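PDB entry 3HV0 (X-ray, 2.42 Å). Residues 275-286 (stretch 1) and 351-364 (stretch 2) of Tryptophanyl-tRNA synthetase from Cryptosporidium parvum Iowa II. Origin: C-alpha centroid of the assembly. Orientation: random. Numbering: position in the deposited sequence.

Stretch 1, residues 275-286: SIFVNDNEESIR
Stretch 2, residues 351-364: LVQELVKLTKNHQK

Stretch 2 is helix throughout, residues 351-364, part of a longer helix that extends beyond both ends. Stretch 1 approaches it as an extended segment, S275 to F277, then makes a type I beta turn from F277 to D280 and enters a helix at E282. The turn has V278 at phi/psi -66/-19 and N279 at -99/16, and is closed by D280 N to F277 O at 3.1 Å. D280 (-76/138) and N281 (-78/170) return to extended values before the helix starts.

The two helices run roughly antiparallel, at 141° between their N-to-C directions, with axes 9.8 Å apart at closest approach. V278 lies nearest T359 (CA to CA 5.2 Å) and N279 nearest Q363 (CA to CA 6.4 Å); from there the register descends stretch 2, E282 to V356 (CA to CA 6.2 Å) and R286 to V352 (CA to CA 6.0 Å).

Two side chains brace the turn and helix start from within. D280, chi1 -90°, accepts from the backbone of F277, F277 N to D280 OD2 3.2 Å, reinforcing the turn across its own ends. N281, chi1 p, is the N-cap: its OD1 takes the S284 N hydrogen at 2.7 Å and a nearly straight 170°, satisfying an amide that the first helical turn leaves without a backbone acceptor.

Across the contact, one hydrogen bond ties the turn to the helix: T359 OG1 donates to V278 O at 3.0 Å, with T359 chi1 at -129°, between wells. Nearby, the Q363 side chain (chi1 m, chi2 t) brings its terminal amide beside the turn's carbonyls; its amide orientation is uncertain. V278, chi1 m, also meets H362, whose chi1 is t and chi2 -87°. V278 CG1 sits over one face of the imidazole, 4.2 Å from its centroid and 12° off the normal, a CH-pi contact, while V278 CG2 reaches H362 CE1 at 3.4 Å.

The apolar centre belongs to I285 (chi1 m, chi2 t), a knob in the hole formed by V352, L355, V356 and T359. Its CD1 lies 3.6 Å from V356 CG1; its CG2 lies 4.0 Å from V352 CG1 and 4.1 Å from L355 CB. T359 OG1 bonds the turn through V278 O, while T359 CG2 meets both D280 O, at 3.5 Å, and I285 CD1, at 3.8 Å. I276 extends the packing, I276 CG1 to L355 CD1 3.8 Å, with L355 at chi1 m, chi2 t. E282, chi1 and chi2 t, touches V356 through its aliphatic stem, E282 CG to V356 CG1 3.9 Å.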

ATOM      1  N   SER A 275     -13.909  23.928  16.895  1.00 27.26           N
ATOM      2  CA  SER A 275     -12.874  24.955  17.009  1.00 26.85           C
ATOM      3  C   SER A 275     -12.906  25.840  15.758  1.00 26.24           C
ATOM      4  O   SER A 275     -13.704  25.614  14.839  1.00 26.29           O
ATOM      5  CB  SER A 275     -11.502  24.309  17.162  1.00 26.90           C
ATOM      6  OG  SER A 275     -11.214  23.502  16.029  1.00 27.44           O
ATOM      7  N   ILE A 276     -12.020  26.828  15.718  1.00 25.40           N
ATOM      8  CA  ILE A 276     -12.069  27.896  14.709  1.00 25.02           C
ATOM      9  C   ILE A 276     -11.627  27.407  13.299  1.00 24.43           C
ATOM     10  O   ILE A 276     -10.459  27.047  13.088  1.00 24.24           O
ATOM     11  CB  ILE A 276     -11.184  29.093  15.179  1.00 24.88           C
ATOM     12  CG1 ILE A 276     -11.928  30.402  15.143  1.00 25.56           C
ATOM     13  CG2 ILE A 276      -9.992  29.264  14.315  1.00 26.42           C
ATOM     14  CD1 ILE A 276     -13.097  30.439  16.118  1.00 26.82           C
ATOM     15  N   PHE A 277     -12.554  27.367  12.343  1.00 23.62           N
ATOM     16  CA  PHE A 277     -12.199  26.985  10.974  1.00 23.34           C
ATOM     17  C   PHE A 277     -11.904  28.212  10.103  1.00 22.81           C
ATOM     18  O   PHE A 277     -12.427  29.297  10.341  1.00 22.34           O
ATOM     19  CB  PHE A 277     -13.301  26.149  10.332  1.00 23.36           C
ATOM     20  CG  PHE A 277     -13.587  24.856  11.043  1.00 24.23           C
ATOM     21  CD1 PHE A 277     -12.911  23.688  10.700  1.00 24.39           C
ATOM     22  CD2 PHE A 277     -14.559  24.793  12.030  1.00 25.04           C
ATOM     23  CE1 PHE A 277     -13.199  22.478  11.344  1.00 24.41           C
ATOM     24  CE2 PHE A 277     -14.846  23.592  12.679  1.00 24.85           C
ATOM     25  CZ  PHE A 277     -14.160  22.437  12.340  1.00 24.52           C
ATOM     26  N   VAL A 278     -11.072  28.034   9.079  1.00 22.38           N
ATOM     27  CA  VAL A 278     -10.727  29.157   8.191  1.00 22.11           C
ATOM     28  C   VAL A 278     -11.903  29.675   7.370  1.00 22.04           C
ATOM     29  O   VAL A 278     -11.833  30.789   6.862  1.00 22.35           O
ATOM     30  CB  VAL A 278      -9.570  28.817   7.220  1.00 21.95           C
ATOM     31  CG1 VAL A 278      -8.294  28.522   7.992  1.00 21.07           C
ATOM     32  CG2 VAL A 278      -9.949  27.663   6.329  1.00 22.12           C
ATOM     33  N   ASN A 279     -12.965  28.876   7.229  1.00 21.95           N
ATOM     34  CA  ASN A 279     -14.187  29.322   6.546  1.00 21.91           C
ATOM     35  C   ASN A 279     -15.313  29.767   7.492  1.00 21.84           C
ATOM     36  O   ASN A 279     -16.465  29.882   7.072  1.00 21.72           O
ATOM     37  CB  ASN A 279     -14.702  28.234   5.608  1.00 22.13           C
ATOM     38  CG  ASN A 279     -15.269  27.038   6.345  1.00 22.60           C
ATOM     39  OD1 ASN A 279     -14.908  26.760   7.486  1.00 24.09           O
ATOM     40  ND2 ASN A 279     -16.155  26.312   5.684  1.00 22.02           N
ATOM     41  N   ASP A 280     -14.985  30.014   8.760  1.00 21.75           N
ATOM     42  CA  ASP A 280     -15.961  30.541   9.717  1.00 21.66           C
ATOM     43  C   ASP A 280     -16.208  32.026   9.470  1.00 21.50           C
ATOM     44  O   ASP A 280     -15.272  32.793   9.216  1.00 21.49           O
ATOM     45  CB  ASP A 280     -15.495  30.345  11.172  1.00 21.63           C
ATOM     46  CG  ASP A 280     -15.939  29.019  11.773  1.00 21.61           C
ATOM     47  OD1 ASP A 280     -16.828  28.351  11.210  1.00 20.97           O
ATOM     48  OD2 ASP A 280     -15.405  28.657  12.841  1.00 22.49           O
ATOM     49  N   ASN A 281     -17.477  32.422   9.552  1.00 21.38           N
ATOM     50  CA  ASN A 281     -17.846  33.833   9.482  1.00 21.25           C
ATOM     51  C   ASN A 281     -17.580  34.516  10.824  1.00 21.26           C
ATOM     52  O   ASN A 281     -17.304  33.850  11.813  1.00 20.89           O
ATOM     53  CB  ASN A 281     -19.310  34.009   9.026  1.00 20.97           C
ATOM     54  CG  ASN A 281     -20.315  33.374   9.975  1.00 20.92           C
ATOM     55  OD1 ASN A 281     -20.067  33.239  11.173  1.00 20.66           O
ATOM     56  ND2 ASN A 281     -21.473  32.997   9.442  1.00 20.15           N
ATOM     57  N   GLU A 282     -17.685  35.841  10.840  1.00 21.66           N
ATOM     58  CA  GLU A 282     -17.448  36.650  12.047  1.00 22.00           C
ATOM     59  C   GLU A 282     -18.265  36.179  13.256  1.00 21.94           C
ATOM     60  O   GLU A 282     -17.757  36.117  14.368  1.00 22.10           O
ATOM     61  CB  GLU A 282     -17.760  38.131  11.770  1.00 22.14           C
ATOM     62  CG  GLU A 282     -16.996  39.109  12.662  1.00 22.66           C
ATOM     63  CD  GLU A 282     -17.132  40.567  12.223  1.00 23.34           C
ATOM     64  OE1 GLU A 282     -17.843  40.842  11.229  1.00 24.21           O
ATOM     65  OE2 GLU A 282     -16.519  41.443  12.874  1.00 23.30           O
ATOM     66  N   GLU A 283     -19.527  35.845  13.034  1.00 22.09           N
ATOM     67  CA  GLU A 283     -20.409  35.457  14.133  1.00 22.32           C
ATOM     68  C   GLU A 283     -19.990  34.119  14.734  1.00 22.21           C
ATOM     69  O   GLU A 283     -19.922  33.983  15.954  1.00 22.07           O
ATOM     70  CB  GLU A 283     -21.877  35.421  13.684  1.00 22.43           C
ATOM     71  CG  GLU A 283     -22.563  36.801  13.641  1.00 23.09           C
ATOM     72  CD  GLU A 283     -22.191  37.652  12.427  1.00 23.95           C
ATOM     73  OE1 GLU A 283     -21.520  37.143  11.491  1.00 24.59           O
ATOM     74  OE2 GLU A 283     -22.592  38.840  12.409  1.00 24.96           O
ATOM     75  N   SER A 284     -19.708  33.141  13.878  1.00 22.22           N
ATOM     76  CA  SER A 284     -19.166  31.848  14.330  1.00 22.30           C
ATOM     77  C   SER A 284     -17.923  32.021  15.197  1.00 22.30           C
ATOM     78  O   SER A 284     -17.796  31.389  16.245  1.00 22.29           O
ATOM     79  CB  SER A 284     -18.829  30.941  13.139  1.00 22.24           C
ATOM     80  OG  SER A 284     -19.838  29.965  12.942  1.00 22.70           O
ATOM     81  N   ILE A 285     -17.009  32.875  14.739  1.00 22.43           N
ATOM     82  CA  ILE A 285     -15.763  33.152  15.438  1.00 22.38           C
ATOM     83  C   ILE A 285     -16.020  33.747  16.830  1.00 22.47           C
ATOM     84  O   ILE A 285     -15.534  33.214  17.833  1.00 22.16           O
ATOM     85  CB  ILE A 285     -14.852  34.082  14.591  1.00 22.43           C
ATOM     86  CG1 ILE A 285     -14.268  33.291  13.409  1.00 22.53           C
ATOM     87  CG2 ILE A 285     -13.742  34.712  15.448  1.00 22.60           C
ATOM     88  CD1 ILE A 285     -13.314  34.082  12.532  1.00 22.47           C
ATOM     89  N   ARG A 286     -16.799  34.832  16.890  1.00 22.55           N
ATOM     90  CA  ARG A 286     -17.110  35.488  18.176  1.00 22.56           C
ATOM     91  C   ARG A 286     -17.800  34.523  19.126  1.00 22.79           C
ATOM     92  O   ARG A 286     -17.490  34.475  20.309  1.00 22.68           O
ATOM     93  CB  ARG A 286     -17.977  36.728  17.983  1.00 22.15           C
ATOM     94  N   LEU A 351      -8.552  39.352  19.916  1.00 24.11           N
ATOM     95  CA  LEU A 351      -8.320  38.072  19.219  1.00 24.10           C
ATOM     96  C   LEU A 351      -9.341  37.793  18.117  1.00 24.30           C
ATOM     97  O   LEU A 351      -8.975  37.349  17.029  1.00 24.31           O
ATOM     98  CB  LEU A 351      -8.348  36.920  20.224  1.00 23.85           C
ATOM     99  CG  LEU A 351      -8.357  35.508  19.657  1.00 23.25           C
ATOM    100  CD1 LEU A 351      -7.138  35.269  18.781  1.00 22.21           C
ATOM    101  CD2 LEU A 351      -8.412  34.517  20.783  1.00 22.61           C
ATOM    102  N   VAL A 352     -10.618  38.033  18.414  1.00 24.61           N
ATOM    103  CA  VAL A 352     -11.704  37.875  17.435  1.00 24.64           C
ATOM    104  C   VAL A 352     -11.437  38.686  16.167  1.00 25.03           C
ATOM    105  O   VAL A 352     -11.558  38.154  15.057  1.00 24.79           O
ATOM    106  CB  VAL A 352     -13.095  38.286  18.025  1.00 24.65           C
ATOM    107  CG1 VAL A 352     -14.153  38.449  16.915  1.00 23.99           C
ATOM    108  CG2 VAL A 352     -13.563  37.265  19.071  1.00 23.97           C
ATOM    109  N   GLN A 353     -11.055  39.953  16.330  1.00 25.11           N
ATOM    110  CA  GLN A 353     -10.826  40.807  15.173  1.00 25.55           C
ATOM    111  C   GLN A 353      -9.557  40.435  14.421  1.00 25.58           C
ATOM    112  O   GLN A 353      -9.507  40.580  13.201  1.00 25.80           O
ATOM    113  CB  GLN A 353     -10.859  42.295  15.544  1.00 25.87           C
ATOM    114  CG  GLN A 353      -9.527  42.982  15.823  1.00 26.76           C
ATOM    115  CD  GLN A 353      -9.648  44.500  15.727  1.00 28.36           C
ATOM    116  OE1 GLN A 353      -8.914  45.143  14.975  1.00 29.28           O
ATOM    117  NE2 GLN A 353     -10.606  45.076  16.465  1.00 28.55           N
ATOM    118  N   GLU A 354      -8.546  39.947  15.141  1.00 25.74           N
ATOM    119  CA  GLU A 354      -7.352  39.357  14.506  1.00 25.76           C
ATOM    120  C   GLU A 354      -7.695  38.098  13.710  1.00 25.53           C
ATOM    121  O   GLU A 354      -7.260  37.940  12.567  1.00 25.32           O
ATOM    122  CB  GLU A 354      -6.285  39.022  15.550  1.00 25.79           C
ATOM    123  CG  GLU A 354      -5.510  40.233  16.061  1.00 26.84           C
ATOM    124  CD  GLU A 354      -4.531  40.819  15.038  1.00 27.36           C
ATOM    125  OE1 GLU A 354      -3.867  40.057  14.312  1.00 28.46           O
ATOM    126  OE2 GLU A 354      -4.406  42.055  14.978  1.00 27.87           O
ATOM    127  N   LEU A 355      -8.473  37.211  14.326  1.00 25.48           N
ATOM    128  CA  LEU A 355      -8.920  35.985  13.671  1.00 25.66           C
ATOM    129  C   LEU A 355      -9.716  36.233  12.386  1.00 25.85           C
ATOM    130  O   LEU A 355      -9.569  35.476  11.423  1.00 25.79           O
ATOM    131  CB  LEU A 355      -9.753  35.115  14.621  1.00 25.60           C
ATOM    132  CG  LEU A 355      -8.975  34.185  15.548  1.00 25.58           C
ATOM    133  CD1 LEU A 355      -9.925  33.343  16.375  1.00 25.16           C
ATOM    134  CD2 LEU A 355      -8.029  33.291  14.737  1.00 25.00           C
ATOM    135  N   VAL A 356     -10.555  37.272  12.365  1.00 25.97           N
ATOM    136  CA  VAL A 356     -11.407  37.514  11.196  1.00 26.07           C
ATOM    137  C   VAL A 356     -10.644  38.233  10.082  1.00 26.20           C
ATOM    138  O   VAL A 356     -10.918  38.014   8.902  1.00 26.02           O
ATOM    139  CB  VAL A 356     -12.690  38.276  11.534  1.00 25.94           C
ATOM    140  CG1 VAL A 356     -13.365  37.647  12.745  1.00 25.68           C
ATOM    141  CG2 VAL A 356     -12.398  39.736  11.744  1.00 26.48           C
ATOM    142  N   LYS A 357      -9.693  39.085  10.463  1.00 26.38           N
ATOM    143  CA  LYS A 357      -8.735  39.634   9.504  1.00 26.53           C
ATOM    144  C   LYS A 357      -7.993  38.486   8.832  1.00 26.76           C
ATOM    145  O   LYS A 357      -7.907  38.440   7.606  1.00 27.03           O
ATOM    146  CB  LYS A 357      -7.735  40.567  10.189  1.00 26.51           C
ATOM    147  N   LEU A 358      -7.478  37.554   9.635  1.00 26.91           N
ATOM    148  CA  LEU A 358      -6.792  36.365   9.111  1.00 27.14           C
ATOM    149  C   LEU A 358      -7.712  35.524   8.229  1.00 27.22           C
ATOM    150  O   LEU A 358      -7.353  35.140   7.119  1.00 27.36           O
ATOM    151  CB  LEU A 358      -6.283  35.489  10.258  1.00 27.08           C
ATOM    152  CG  LEU A 358      -5.458  34.256   9.884  1.00 26.99           C
ATOM    153  CD1 LEU A 358      -4.072  34.673   9.414  1.00 27.28           C
ATOM    154  CD2 LEU A 358      -5.344  33.302  11.056  1.00 27.52           C
ATOM    155  N   THR A 359      -8.900  35.251   8.749  1.00 27.26           N
ATOM    156  CA  THR A 359      -9.823  34.314   8.141  1.00 27.20           C
ATOM    157  C   THR A 359     -10.468  34.909   6.878  1.00 26.74           C
ATOM    158  O   THR A 359     -10.849  34.183   5.966  1.00 26.70           O
ATOM    159  CB  THR A 359     -10.881  33.860   9.178  1.00 27.19           C
ATOM    160  OG1 THR A 359     -10.949  32.426   9.205  1.00 28.99           O
ATOM    161  CG2 THR A 359     -12.243  34.484   8.899  1.00 27.47           C
ATOM    162  N   LYS A 360     -10.570  36.228   6.826  1.00 26.44           N
ATOM    163  CA  LYS A 360     -11.115  36.924   5.656  1.00 26.29           C
ATOM    164  C   LYS A 360     -10.105  36.967   4.512  1.00 26.16           C
ATOM    165  O   LYS A 360     -10.457  36.787   3.339  1.00 26.12           O
ATOM    166  CB  LYS A 360     -11.537  38.345   6.026  1.00 26.07           C
ATOM    167  N   ASN A 361      -8.853  37.219   4.860  1.00 26.07           N
ATOM    168  CA  ASN A 361      -7.758  37.207   3.890  1.00 26.10           C
ATOM    169  C   ASN A 361      -7.533  35.808   3.293  1.00 25.60           C
ATOM    170  O   ASN A 361      -7.230  35.670   2.110  1.00 25.38           O
ATOM    171  CB  ASN A 361      -6.472  37.702   4.555  1.00 26.44           C
ATOM    172  CG  ASN A 361      -5.438  38.188   3.555  1.00 27.23           C
ATOM    173  OD1 ASN A 361      -4.815  37.400   2.842  1.00 29.26           O
ATOM    174  ND2 ASN A 361      -5.232  39.491   3.522  1.00 27.73           N
ATOM    175  N   HIS A 362      -7.685  34.780   4.119  1.00 25.05           N
ATOM    176  CA  HIS A 362      -7.635  33.411   3.644  1.00 24.90           C
ATOM    177  C   HIS A 362      -8.846  33.083   2.758  1.00 24.66           C
ATOM    178  O   HIS A 362      -8.701  32.413   1.743  1.00 24.54           O
ATOM    179  CB  HIS A 362      -7.524  32.421   4.825  1.00 25.13           C
ATOM    180  CG  HIS A 362      -7.459  30.989   4.401  1.00 25.62           C
ATOM    181  ND1 HIS A 362      -8.587  30.224   4.190  1.00 26.17           N
ATOM    182  CD2 HIS A 362      -6.404  30.195   4.097  1.00 26.04           C
ATOM    183  CE1 HIS A 362      -8.233  29.018   3.785  1.00 25.89           C
ATOM    184  NE2 HIS A 362      -6.913  28.971   3.734  1.00 27.01           N
ATOM    185  N   GLN A 363     -10.031  33.561   3.132  1.00 24.55           N
ATOM    186  CA  GLN A 363     -11.257  33.207   2.412  1.00 24.56           C
ATOM    187  C   GLN A 363     -11.333  33.793   1.002  1.00 24.54           C
ATOM    188  O   GLN A 363     -11.852  33.126   0.102  1.00 24.19           O
ATOM    189  CB  GLN A 363     -12.496  33.584   3.220  1.00 24.59           C
ATOM    190  CG  GLN A 363     -12.829  32.567   4.297  1.00 25.51           C
ATOM    191  CD  GLN A 363     -13.573  33.164   5.494  1.00 27.40           C
ATOM    192  OE1 GLN A 363     -14.234  32.451   6.258  1.00 29.75           O
ATOM    193  NE2 GLN A 363     -13.445  34.471   5.672  1.00 27.67           N
ATOM    194  N   LYS A 364     -10.815  35.010   0.809  1.00 24.46           N
ATOM    195  CA  LYS A 364     -10.731  35.601  -0.530  1.00 24.85           C
ATOM    196  C   LYS A 364      -9.670  34.919  -1.395  1.00 24.74           C
ATOM    197  O   LYS A 364      -9.894  34.684  -2.572  1.00 24.77           O
ATOM    198  CB  LYS A 364     -10.498  37.120  -0.493  1.00 25.29           C
ATOM    199  CG  LYS A 364      -9.127  37.563   0.023  1.00 26.19           C
ATOM    200  CD  LYS A 364      -8.640  38.872  -0.615  1.00 26.99           C
ATOM    201  CE  LYS A 364      -7.098  38.876  -0.722  1.00 27.41           C
ATOM    202  NZ  LYS A 364      -6.405  38.261   0.462  1.00 26.48           N
TER